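Local coordinates for aminopeptidase-like protein (Chaetomium thermophilum, PDB 5JM6), which probably acts as a dodecameric, zinc-dependent aminopeptidase of the M18 family and belongs to the Cvt pathway of selective autophagy, at residues A[71-74]-A[75-79]; A[96-100]-A[101-105]; A[218-221]-A[222-225]; A[250-253]-A[254-257]; A[325-328]-A[329-333]. All blocks are in the same frame, centred on the assembly; numbering follows the deposited sequence.

How the contacts relate
Each of the five contacts is local, within one continuous piece of chain. Contact 5 is the buried one, and the other four are partly buried. Contacts 1, 2 and 5 belong to the large mixed sheet and its covering helices. Contacts 1 and 2 touch through packing of Leu79 and Lys76 on Phe104, and the centres of contacts 2 and 5 lie about 11 Å apart. Contacts 3 and 4 lie in loops, with centres about 50 and 44 Å from that of contact 2. The chemistry differs with place. Contact 1 is helical, contact 2 joins a turn to a ring, contact 5 is a salt bridge, and contacts 3 and 4 use side chains to tie backbone turns.

Contact 1 (A[71-74]-A[75-79]); sequences VVDY and CKQKL
Tyr74 and Lys78 sit one turn apart in the middle of helix 68-81. The backbone is regular alpha helix. Cys75 N bonds to Val71 O at 2.9 Å, and Lys76 N bonds to Val72 O at 2.8 Å. Gln77 and Lys78 repeat the pattern with Asp73 and Tyr74. Tyr74 CG lies anti to the backbone N (chi1 169°), and the ring stands out from the helix. Lys78 runs up beside it, with CG over one face of the ring and CD 3.7 Å from CZ. A bend at its third torsion (140°) brings NZ to Tyr74 OH at 3.1 Å. The same hydroxyl also hydrogen-bonds Trp312 NE1, so two nitrogens fix its place. Replacing Tyr74 by an alanine would probably leave Lys78 NZ and Trp312 without this shared partner and open a gap beside the lysine chain. One residue earlier, Asp73 OD2 approaches Gln77 NE2 at 3.0 Å, but the angle is too poor for a hydrogen bond. The buried side of the helix faces the protein. Val71 and Cys75 pack on helix 305-320, through Lys308 and Phe315, and Val72 meets Ile112 of strand 111-117. The ring of Tyr74 meets that of Phe61 in helix 55-64.

Contact 2 (A[96-100]-A[101-105]); sequences KLVPG and GKYFT
Two hydrogen bonds hold the turn that leads into strand 102-107. Gly101 N bonds to Val98 O at 3.0 Å and closes a type II beta turn, with Pro99 and Gly100 at its corners. The donor stands above the carbonyl plane of Val98. The second bond runs from Val98 N to Tyr103 OH, at 3.3 Å and with an N-H...O angle of 142°. It ties the tyrosine of the strand back to the chain ahead of the turn. Tyr103 CG lies beside its backbone N (chi1 -49°), and the ring points back to the turn. Val98 CG1 lies 3.6 Å from the same hydroxyl. Gly100 has a positive phi (82°), and a CB there would press on the carbonyl oxygen of Pro99. A side chain on Gly101 would run into Tyr103 OH. Packing adds to the polar bonds. Leu97 CD2 sits over the centre of the Tyr103 ring, 3.5 Å from the centroid, in a CH-pi contact close to the ring normal. Leu97 also packs on Ile361, Ser364 and Phe365 of helix 353-368. Tyr103 also packs on Val117 of strand 111-117. The phenol thus serves in two ways: the hydroxyl of this buried tyrosine accepts a backbone N-H, while its ring face receives a methyl group.

Contact 3 (A[218-221]-A[222-225]); sequences HGNR and ETEM
Asn220 and Glu224 are joined by a single backbone turn without regular helix, in which Glu224 N bonds to Asn220 O at 3.1 Å. The Asn220 side chain helps to close it. Its OD1 accepts Thr223 N at 2.8 Å, nearly along the C=O axis. The Glu224 side chain reaches back across the loop, extended beyond CG, and its two oxygens do different work. OE1 takes a hydrogen bond from His218 ND1 at 2.7 Å. This bond is almost straight (175°), lies in the imidazole plane and uses the syn lone pair of the oxygen. Ring and carboxylate planes are 22° apart, nearly coplanar. OE2 meets the backbone instead, with weak bonds from Gly219 N at 2.8 Å and Asn220 N at 3.0 Å. Positive phi at Gly219 (89°) helps the chain fold round the carboxylate. One buried acid thus gathers three donors from successive residues. Other subunits also approach: Glu224 packs on Phe400 of a second subunit and Glu222 on Leu405 of a third. Arg221 and Met225 pack on Leu165, and Glu222 forms a salt bridge with Lys142. The loop runs between strands 190-196 and 228-231, the two outer strands of the six-stranded antiparallel sheet.

Contact 4 (A[250-253]-A[254-257]); sequences PGSF and ASTQ
Phe253, Thr256 and Gln257 meet at a short 3-10 turn, residues 254-256, just before helix 259-268. The backbone bond of the turn runs from Thr256 N to Phe253 O at 2.9 Å. The Thr256 hydroxyl also points to this oxygen, at a modelled distance so short that its detail is doubtful. In the same position Thr256 OG1 stands over one face of the Phe253 ring, 4.0 Å above the plane and offset toward the rim. The two side chains cross at about a right angle. Gln257 approaches the ring differently. Its chain bends at the second torsion (-74°). The bend brings the amide to the ring, and the two planes are 6° apart. Gln257 NE2 comes to 3.5 Å from Phe253 CZ, and CG packs 3.8 Å from CE2. Outside the turn, Trp280 of strand 277-286 meets the Phe253 ring edge-to-face, and Ala254 packs on Val262 of the following helix. Ser255 makes a second tie to the preceding residues. Its OG lies between the backbone N and the carbonyl carbon (chi1 66°) and donates to Ser252 O at 2.6 Å. Ser252 OG itself turns to Lys249 O. Both bonds tie the turn to the chain before it. The Gln257 amide is fixed in rotation by NE2, which donates to Thr256 OG1 at 3.1 Å, close to the amide plane.

Contact 5 (A[325-328]-A[329-333]); sequences PTDG and VIKLV
Asp327 and Lys331 form a salt bridge where the loop after helix 305-320 enters strand 330-336 of the large mixed sheet. Charge comes first. Lys331 NZ lies 3.3 Å from Asp327 OD2, and it approaches from well above the carboxylate plane, 61° out of it. The two side chains cross at about a right angle. The lysine spans the distance because its chain is extended beyond CG. Both charges have further partners. Lys331 NZ also bridges to Asp508 OD1 of helix 495-514 and bonds to Lys322 O, while Asp327 OD2 accepts Ala324 N. The buried ammonium is therefore held by two carboxylates and a carbonyl, which would probably favour its charged form. With an asparagine in place of Asp327, Lys331 is likely to lose one of its two carboxylates, and with it a negative charge beside the ammonium. The backbone polar groups of the link are also held, with Gly328 N bonded to Glu511 OE2 and Gly328 O to Asn125 ND2. Packing is the third kind. Strand 330-336 runs between strands 111-117 and 127-133, and the lysine chain packs on Leu318 and Leu507, from two different helices. Asp327 CG lies anti to its carbonyl carbon (chi1 -78°), which turns the acid toward the lysine. Beside the charged pair, the methylene Lys331 CE lies 3.9 Å from Asp327 OD2.

Contact 1 (A[71-74]-A[75-79])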
loop_
_atom_site.group_PDB
_atom_site.type_symbol
_atom_site.label_atom_id
_atom_site.label_comp_id
_atom_site.label_asym_id
_atom_site.label_seq_id
_atom_site.Cartn_x
_atom_site.Cartn_y
_atom_site.Cartn_z
ATOM N N VAL A 71 43.244 15.750 25.093
ATOM C CA VAL A 71 43.588 16.818 24.164
ATOM C C VAL A 71 43.975 18.101 24.895
ATOM O O VAL A 71 44.975 18.732 24.557
ATOM C CB VAL A 71 42.434 17.102 23.190
ATOM C CG1 VAL A 71 42.748 18.314 22.324
ATOM C CG2 VAL A 71 42.184 15.884 22.328
ATOM N N VAL A 72 43.196 18.481 25.903
ATOM C CA VAL A 72 43.519 19.676 26.674
ATOM C C VAL A 72 44.826 19.476 27.440
ATOM O O VAL A 72 45.644 20.390 27.529
ATOM C CB VAL A 72 42.379 20.053 27.640
ATOM C CG1 VAL A 72 42.873 20.991 28.734
ATOM C CG2 VAL A 72 41.241 20.695 26.869
ATOM N N ASP A 73 45.034 18.272 27.962
ATOM C CA ASP A 73 46.273 17.963 28.667
ATOM C C ASP A 73 47.472 18.030 27.721
ATOM O O ASP A 73 48.557 18.454 28.112
ATOM C CB ASP A 73 46.190 16.585 29.323
ATOM C CG ASP A 73 47.411 16.265 30.158
ATOM O OD1 ASP A 73 47.606 16.927 31.200
ATOM O OD2 ASP A 73 48.174 15.353 29.777
ATOM N N TYR A 74 47.261 17.616 26.474
ATOM C CA TYR A 74 48.294 17.673 25.441
ATOM C C TYR A 74 48.658 19.117 25.120
ATOM O O TYR A 74 49.833 19.477 25.063
ATOM C CB TYR A 74 47.814 16.942 24.182
ATOM C CG TYR A 74 48.653 17.132 22.929
ATOM C CD1 TYR A 74 48.456 18.225 22.091
ATOM C CD2 TYR A 74 49.612 16.195 22.563
ATOM C CE1 TYR A 74 49.209 18.394 20.942
ATOM C CE2 TYR A 74 50.367 16.355 21.413
ATOM C CZ TYR A 74 50.161 17.455 20.606
ATOM O OH TYR A 74 50.910 17.617 19.460
ATOM N N CYS A 75 47.637 19.937 24.899
ATOM C CA CYS A 75 47.841 21.346 24.594
ATOM C C CYS A 75 48.470 22.067 25.774
ATOM O O CYS A 75 49.326 22.934 25.601
ATOM C CB CYS A 75 46.516 22.009 24.219
ATOM S SG CYS A 75 45.724 21.297 22.764
ATOM N N LYS A 76 48.045 21.697 26.974
ATOM C CA LYS A 76 48.505 22.371 28.176
ATOM C C LYS A 76 49.995 22.114 28.409
ATOM O O LYS A 76 50.723 23.014 28.824
ATOM C CB LYS A 76 47.674 21.926 29.384
ATOM C CG LYS A 76 48.004 22.659 30.665
ATOM C CD LYS A 76 47.093 22.248 31.811
ATOM C CE LYS A 76 47.557 22.911 33.100
ATOM N NZ LYS A 76 46.765 22.517 34.296
ATOM N N GLN A 77 50.454 20.902 28.113
ATOM C CA GLN A 77 51.868 20.575 28.287
ATOM C C GLN A 77 52.751 21.240 27.235
ATOM O O GLN A 77 53.893 21.590 27.517
ATOM C CB GLN A 77 52.093 19.062 28.256
ATOM C CG GLN A 77 51.419 18.289 29.377
ATOM C CD GLN A 77 51.744 16.808 29.329
ATOM O OE1 GLN A 77 52.581 16.372 28.538
ATOM N NE2 GLN A 77 51.083 16.027 30.175
ATOM N N LYS A 78 52.240 21.412 26.022
ATOM C CA LYS A 78 53.034 22.064 24.989
ATOM C C LYS A 78 53.046 23.579 25.183
ATOM O O LYS A 78 54.055 24.232 24.923
ATOM C CB LYS A 78 52.525 21.696 23.595
ATOM C CG LYS A 78 52.546 20.199 23.328
ATOM C CD LYS A 78 52.702 19.901 21.848
ATOM C CE LYS A 78 53.632 18.721 21.623
ATOM N NZ LYS A 78 53.838 18.459 20.172
ATOM N N LEU A 79 51.933 24.136 25.655
ATOM C CA LEU A 79 51.885 25.564 25.957
ATOM C C LEU A 79 52.841 25.910 27.095
ATOM O O LEU A 79 53.518 26.935 27.052
ATOM C CB LEU A 79 50.463 26.004 26.311
ATOM C CG LEU A 79 49.447 26.074 25.170
ATOM C CD1 LEU A 79 48.062 26.352 25.722
ATOM C CD2 LEU A 79 49.842 27.127 24.144
#

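Contact 2 (A[96-100]-A[101-105])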
loop_
_atom_site.group_PDB
_atom_site.type_symbol
_atom_site.label_atom_id
_atom_site.label_comp_id
_atom_site.label_asym_id
_atom_site.label_seq_id
_atom_site.Cartn_x
_atom_site.Cartn_y
_atom_site.Cartn_z
ATOM N N LYS A 96 48.370 41.211 35.978
ATOM C CA LYS A 96 49.429 40.425 35.318
ATOM C C LYS A 96 49.766 40.606 33.852
ATOM O O LYS A 96 50.836 40.181 33.415
ATOM C CB LYS A 96 49.116 38.941 35.394
ATOM C CG LYS A 96 48.578 38.364 36.645
ATOM C CD LYS A 96 48.865 36.884 36.492
ATOM C CE LYS A 96 47.736 36.002 36.930
ATOM N NZ LYS A 96 48.029 35.589 38.308
ATOM N N LEU A 97 48.836 41.100 33.057
ATOM C CA LEU A 97 48.997 40.902 31.628
ATOM C C LEU A 97 49.831 42.014 31.021
ATOM O O LEU A 97 49.657 43.192 31.329
ATOM C CB LEU A 97 47.639 40.776 30.946
ATOM C CG LEU A 97 46.761 39.629 31.458
ATOM C CD1 LEU A 97 45.536 39.474 30.576
ATOM C CD2 LEU A 97 47.533 38.317 31.547
ATOM N N VAL A 98 50.754 41.609 30.158
ATOM C CA VAL A 98 51.815 42.479 29.691
ATOM C C VAL A 98 52.014 42.230 28.198
ATOM O O VAL A 98 51.819 41.107 27.728
ATOM C CB VAL A 98 53.121 42.221 30.499
ATOM C CG1 VAL A 98 53.841 40.966 30.008
ATOM C CG2 VAL A 98 54.044 43.428 30.475
ATOM N N PRO A 99 52.350 43.283 27.434
ATOM C CA PRO A 99 52.642 43.077 26.012
ATOM C C PRO A 99 53.763 42.065 25.812
ATOM O O PRO A 99 54.711 42.031 26.598
ATOM C CB PRO A 99 53.062 44.467 25.533
ATOM C CG PRO A 99 52.389 45.404 26.465
ATOM C CD PRO A 99 52.334 44.712 27.794
ATOM N N GLY A 100 53.644 41.237 24.780
ATOM C CA GLY A 100 54.624 40.198 24.532
ATOM C C GLY A 100 54.392 38.949 25.365
ATOM O O GLY A 100 55.095 37.956 25.202
ATOM N N GLY A 101 53.410 38.995 26.261
ATOM C CA GLY A 101 53.118 37.863 27.124
ATOM C C GLY A 101 52.351 36.764 26.414
ATOM O O GLY A 101 51.721 37.002 25.384
ATOM N N LYS A 102 52.410 35.552 26.959
ATOM C CA LYS A 102 51.723 34.408 26.363
ATOM C C LYS A 102 50.986 33.622 27.444
ATOM O O LYS A 102 51.575 33.247 28.457
ATOM C CB LYS A 102 52.718 33.514 25.615
ATOM C CG LYS A 102 53.644 34.289 24.678
ATOM C CD LYS A 102 54.598 33.394 23.903
ATOM C CE LYS A 102 55.509 32.599 24.819
ATOM N NZ LYS A 102 56.582 31.919 24.041
ATOM N N TYR A 103 49.696 33.378 27.226
ATOM C CA TYR A 103 48.839 32.849 28.282
ATOM C C TYR A 103 47.864 31.778 27.795
ATOM O O TYR A 103 47.692 31.580 26.592
ATOM C CB TYR A 103 48.058 33.995 28.935
ATOM C CG TYR A 103 48.927 35.168 29.329
ATOM C CD1 TYR A 103 49.596 35.186 30.545
ATOM C CD2 TYR A 103 49.089 36.254 28.476
ATOM C CE1 TYR A 103 50.397 36.254 30.905
ATOM C CE2 TYR A 103 49.888 37.325 28.826
ATOM C CZ TYR A 103 50.540 37.321 30.042
ATOM O OH TYR A 103 51.335 38.388 30.394
ATOM N N PHE A 104 47.248 31.076 28.743
ATOM C CA PHE A 104 46.133 30.184 28.438
ATOM C C PHE A 104 45.220 30.002 29.646
ATOM O O PHE A 104 45.629 30.216 30.787
ATOM C CB PHE A 104 46.628 28.818 27.947
ATOM C CG PHE A 104 47.245 27.958 29.020
ATOM C CD1 PHE A 104 48.599 28.045 29.300
ATOM C CD2 PHE A 104 46.478 27.045 29.729
ATOM C CE1 PHE A 104 49.172 27.250 30.277
ATOM C CE2 PHE A 104 47.045 26.250 30.708
ATOM C CZ PHE A 104 48.395 26.349 30.978
ATOM N N THR A 105 43.981 29.600 29.381
ATOM C CA THR A 105 43.018 29.331 30.442
ATOM C C THR A 105 42.201 28.086 30.100
ATOM O O THR A 105 42.023 27.738 28.931
ATOM C CB THR A 105 42.103 30.558 30.689
ATOM O OG1 THR A 105 42.898 31.632 31.203
ATOM C CG2 THR A 105 40.995 30.259 31.697
#

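Contact 3 (A[218-221]-A[222-225])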
loop_
_atom_site.group_PDB
_atom_site.type_symbol
_atom_site.label_atom_id
_atom_site.label_comp_id
_atom_site.label_asym_id
_atom_site.label_seq_id
_atom_site.Cartn_x
_atom_site.Cartn_y
_atom_site.Cartn_z
ATOM N N HIS A 218 18.464 -4.554 13.273
ATOM C CA HIS A 218 17.607 -3.395 13.073
ATOM C C HIS A 218 18.346 -2.110 13.442
ATOM O O HIS A 218 17.871 -1.008 13.167
ATOM C CB HIS A 218 16.329 -3.557 13.893
ATOM C CG HIS A 218 15.760 -4.940 13.830
ATOM N ND1 HIS A 218 16.142 -5.942 14.697
ATOM C CD2 HIS A 218 14.865 -5.499 12.982
ATOM C CE1 HIS A 218 15.493 -7.053 14.396
ATOM N NE2 HIS A 218 14.712 -6.811 13.359
ATOM N N GLY A 219 19.515 -2.263 14.060
ATOM C CA GLY A 219 20.392 -1.142 14.352
ATOM C C GLY A 219 20.147 -0.475 15.691
ATOM O O GLY A 219 20.808 0.507 16.030
ATOM N N ASN A 220 19.202 -1.014 16.456
ATOM C CA ASN A 220 18.797 -0.421 17.727
ATOM C C ASN A 220 19.944 -0.402 18.738
ATOM O O ASN A 220 20.514 -1.440 19.070
ATOM C CB ASN A 220 17.587 -1.178 18.282
ATOM C CG ASN A 220 17.385 -0.960 19.765
ATOM O OD1 ASN A 220 18.035 -1.598 20.591
ATOM N ND2 ASN A 220 16.467 -0.066 20.115
ATOM N N ARG A 221 20.250 0.786 19.248
ATOM C CA ARG A 221 21.493 1.018 19.976
ATOM C C ARG A 221 21.521 0.514 21.418
ATOM O O ARG A 221 22.600 0.337 21.983
ATOM C CB ARG A 221 21.808 2.510 19.971
ATOM C CG ARG A 221 21.653 3.142 18.613
ATOM C CD ARG A 221 22.361 4.465 18.568
ATOM N NE ARG A 221 22.425 4.987 17.211
ATOM C CZ ARG A 221 23.277 5.927 16.824
ATOM N NH1 ARG A 221 24.147 6.421 17.691
ATOM N NH2 ARG A 221 23.282 6.347 15.568
ATOM N N GLU A 222 20.357 0.337 22.036
ATOM C CA GLU A 222 20.319 -0.077 23.441
ATOM C C GLU A 222 20.207 -1.595 23.664
ATOM O O GLU A 222 20.526 -2.097 24.741
ATOM C CB GLU A 222 19.161 0.645 24.143
ATOM C CG GLU A 222 18.967 0.301 25.618
ATOM C CD GLU A 222 20.016 0.926 26.519
ATOM O OE1 GLU A 222 20.878 0.186 27.039
ATOM O OE2 GLU A 222 19.971 2.159 26.718
ATOM N N THR A 223 19.827 -2.330 22.628
ATOM C CA THR A 223 19.630 -3.775 22.736
ATOM C C THR A 223 20.694 -4.487 21.911
ATOM O O THR A 223 21.332 -5.429 22.381
ATOM C CB THR A 223 18.210 -4.214 22.312
ATOM O OG1 THR A 223 17.269 -3.790 23.307
ATOM C CG2 THR A 223 18.127 -5.731 22.177
ATOM N N GLU A 224 20.795 -4.098 20.646
ATOM C CA GLU A 224 21.715 -4.725 19.701
ATOM C C GLU A 224 23.173 -4.248 19.673
ATOM O O GLU A 224 24.024 -4.958 19.136
ATOM C CB GLU A 224 21.124 -4.592 18.306
ATOM C CG GLU A 224 19.824 -5.347 18.184
ATOM C CD GLU A 224 19.064 -5.012 16.928
ATOM O OE1 GLU A 224 18.084 -5.723 16.629
ATOM O OE2 GLU A 224 19.437 -4.037 16.245
ATOM N N MET A 225 23.484 -3.055 20.175
ATOM C CA MET A 225 24.897 -2.737 20.311
ATOM C C MET A 225 25.251 -2.524 21.767
ATOM O O MET A 225 25.371 -1.392 22.232
ATOM C CB MET A 225 25.221 -1.476 19.510
ATOM C CG MET A 225 24.588 -1.444 18.131
ATOM S SD MET A 225 24.829 0.125 17.279
ATOM C CE MET A 225 26.507 -0.057 16.686
#

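Contact 4 (A[250-253]-A[254-257])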
loop_
_atom_site.group_PDB
_atom_site.type_symbol
_atom_site.label_atom_id
_atom_site.label_comp_id
_atom_site.label_asym_id
_atom_site.label_seq_id
_atom_site.Cartn_x
_atom_site.Cartn_y
_atom_site.Cartn_z
ATOM N N PRO A 250 28.944 -1.825 49.441
ATOM C CA PRO A 250 27.805 -2.122 48.556
ATOM C C PRO A 250 27.143 -0.889 47.937
ATOM O O PRO A 250 26.508 -1.011 46.890
ATOM C CB PRO A 250 26.816 -2.850 49.475
ATOM C CG PRO A 250 27.614 -3.335 50.624
ATOM C CD PRO A 250 28.784 -2.418 50.781
ATOM N N GLY A 251 27.292 0.275 48.560
ATOM C CA GLY A 251 26.675 1.481 48.041
ATOM C C GLY A 251 27.604 2.433 47.304
ATOM O O GLY A 251 27.181 3.515 46.898
ATOM N N SER A 252 28.862 2.039 47.121
ATOM C CA SER A 252 29.860 2.940 46.545
ATOM C C SER A 252 29.760 3.043 45.026
ATOM O O SER A 252 28.979 2.332 44.394
ATOM C CB SER A 252 31.267 2.482 46.933
ATOM O OG SER A 252 31.551 1.204 46.392
ATOM N N PHE A 253 30.578 3.914 44.443
ATOM C CA PHE A 253 30.604 4.073 42.993
ATOM C C PHE A 253 31.171 2.827 42.328
ATOM O O PHE A 253 30.673 2.394 41.290
ATOM C CB PHE A 253 31.423 5.302 42.584
ATOM C CG PHE A 253 31.593 5.449 41.094
ATOM C CD1 PHE A 253 30.641 6.112 40.336
ATOM C CD2 PHE A 253 32.706 4.926 40.451
ATOM C CE1 PHE A 253 30.793 6.246 38.967
ATOM C CE2 PHE A 253 32.863 5.057 39.083
ATOM C CZ PHE A 253 31.906 5.719 38.341
ATOM N N ALA A 254 32.214 2.258 42.927
ATOM C CA ALA A 254 32.874 1.089 42.357
ATOM C C ALA A 254 31.889 -0.054 42.125
ATOM O O ALA A 254 32.012 -0.799 41.154
ATOM C CB ALA A 254 34.015 0.632 43.254
ATOM N N SER A 255 30.899 -0.176 43.003
ATOM C CA SER A 255 29.924 -1.255 42.891
ATOM C C SER A 255 29.020 -1.123 41.661
ATOM O O SER A 255 28.403 -2.100 41.243
ATOM C CB SER A 255 29.065 -1.327 44.155
ATOM O OG SER A 255 28.261 -0.170 44.290
ATOM N N THR A 256 28.938 0.072 41.078
ATOM C CA THR A 256 28.084 0.276 39.905
ATOM C C THR A 256 28.774 -0.115 38.601
ATOM O O THR A 256 28.162 -0.080 37.534
ATOM C CB THR A 256 27.619 1.743 39.777
ATOM O OG1 THR A 256 28.757 2.614 39.743
ATOM C CG2 THR A 256 26.721 2.128 40.940
ATOM N N GLN A 257 30.038 -0.513 38.698
ATOM C CA GLN A 257 30.887 -0.712 37.528
ATOM C C GLN A 257 31.331 -2.168 37.416
ATOM O O GLN A 257 31.226 -2.919 38.385
ATOM C CB GLN A 257 32.109 0.208 37.607
ATOM C CG GLN A 257 31.772 1.656 37.908
ATOM C CD GLN A 257 31.164 2.368 36.718
ATOM O OE1 GLN A 257 31.674 2.282 35.602
ATOM N NE2 GLN A 257 30.056 3.063 36.946
#

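Contact 5 (A[325-328]-A[329-333])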
loop_
_atom_site.group_PDB
_atom_site.type_symbol
_atom_site.label_atom_id
_atom_site.label_comp_id
_atom_site.label_asym_id
_atom_site.label_seq_id
_atom_site.Cartn_x
_atom_site.Cartn_y
_atom_site.Cartn_z
ATOM N N PRO A 325 58.092 42.582 16.822
ATOM C CA PRO A 325 58.007 43.696 17.770
ATOM C C PRO A 325 56.916 44.694 17.381
ATOM O O PRO A 325 56.502 45.509 18.204
ATOM C CB PRO A 325 59.398 44.332 17.689
ATOM C CG PRO A 325 59.905 43.957 16.338
ATOM C CD PRO A 325 59.361 42.584 16.073
ATOM N N THR A 326 56.477 44.629 16.130
ATOM C CA THR A 326 55.454 45.525 15.604
ATOM C C THR A 326 54.035 44.934 15.596
ATOM O O THR A 326 53.124 45.528 15.019
ATOM C CB THR A 326 55.824 45.988 14.185
ATOM O OG1 THR A 326 56.145 44.850 13.377
ATOM C CG2 THR A 326 57.036 46.906 14.243
ATOM N N ASP A 327 53.850 43.756 16.194
ATOM C CA ASP A 327 52.518 43.150 16.259
ATOM C C ASP A 327 51.639 43.867 17.273
ATOM O O ASP A 327 51.936 43.881 18.467
ATOM C CB ASP A 327 52.601 41.668 16.635
ATOM C CG ASP A 327 53.012 40.788 15.474
ATOM O OD1 ASP A 327 52.764 41.172 14.312
ATOM O OD2 ASP A 327 53.573 39.701 15.731
ATOM N N GLY A 328 50.530 44.423 16.800
ATOM C CA GLY A 328 49.663 45.207 17.656
ATOM C C GLY A 328 48.415 44.475 18.100
ATOM O O GLY A 328 47.675 44.972 18.948
ATOM N N VAL A 329 48.169 43.296 17.537
ATOM C CA VAL A 329 46.960 42.567 17.882
ATOM C C VAL A 329 47.229 41.446 18.874
ATOM O O VAL A 329 48.379 41.114 19.166
ATOM C CB VAL A 329 46.297 41.961 16.626
ATOM C CG1 VAL A 329 46.044 43.041 15.592
ATOM C CG2 VAL A 329 47.165 40.850 16.047
ATOM N N ILE A 330 46.149 40.839 19.350
ATOM C CA ILE A 330 46.224 39.644 20.172
ATOM C C ILE A 330 45.924 38.456 19.271
ATOM O O ILE A 330 44.977 38.490 18.486
ATOM C CB ILE A 330 45.230 39.688 21.357
ATOM C CG1 ILE A 330 45.686 40.709 22.402
ATOM C CG2 ILE A 330 45.080 38.312 21.991
ATOM C CD1 ILE A 330 44.707 40.892 23.546
ATOM N N LYS A 331 46.751 37.420 19.358
ATOM C CA LYS A 331 46.545 36.210 18.574
ATOM C C LYS A 331 46.034 35.105 19.482
ATOM O O LYS A 331 46.701 34.730 20.440
ATOM C CB LYS A 331 47.837 35.789 17.882
ATOM C CG LYS A 331 48.326 36.796 16.863
ATOM C CD LYS A 331 49.739 36.487 16.423
ATOM C CE LYS A 331 50.299 37.617 15.582
ATOM N NZ LYS A 331 51.569 37.225 14.919
ATOM N N LEU A 332 44.853 34.583 19.167
ATOM C CA LEU A 332 44.121 33.732 20.095
ATOM C C LEU A 332 43.554 32.485 19.422
ATOM O O LEU A 332 43.082 32.540 18.287
ATOM C CB LEU A 332 42.991 34.543 20.746
ATOM C CG LEU A 332 42.103 33.956 21.849
ATOM C CD1 LEU A 332 41.596 35.075 22.752
ATOM C CD2 LEU A 332 40.928 33.167 21.279
ATOM N N VAL A 333 43.603 31.365 20.134
ATOM C CA VAL A 333 42.948 30.140 19.693
ATOM C C VAL A 333 42.040 29.626 20.806
ATOM O O VAL A 333 42.457 29.522 21.961
ATOM C CB VAL A 333 43.961 29.045 19.304
ATOM C CG1 VAL A 333 43.234 27.791 18.839
ATOM C CG2 VAL A 333 44.903 29.547 18.220
#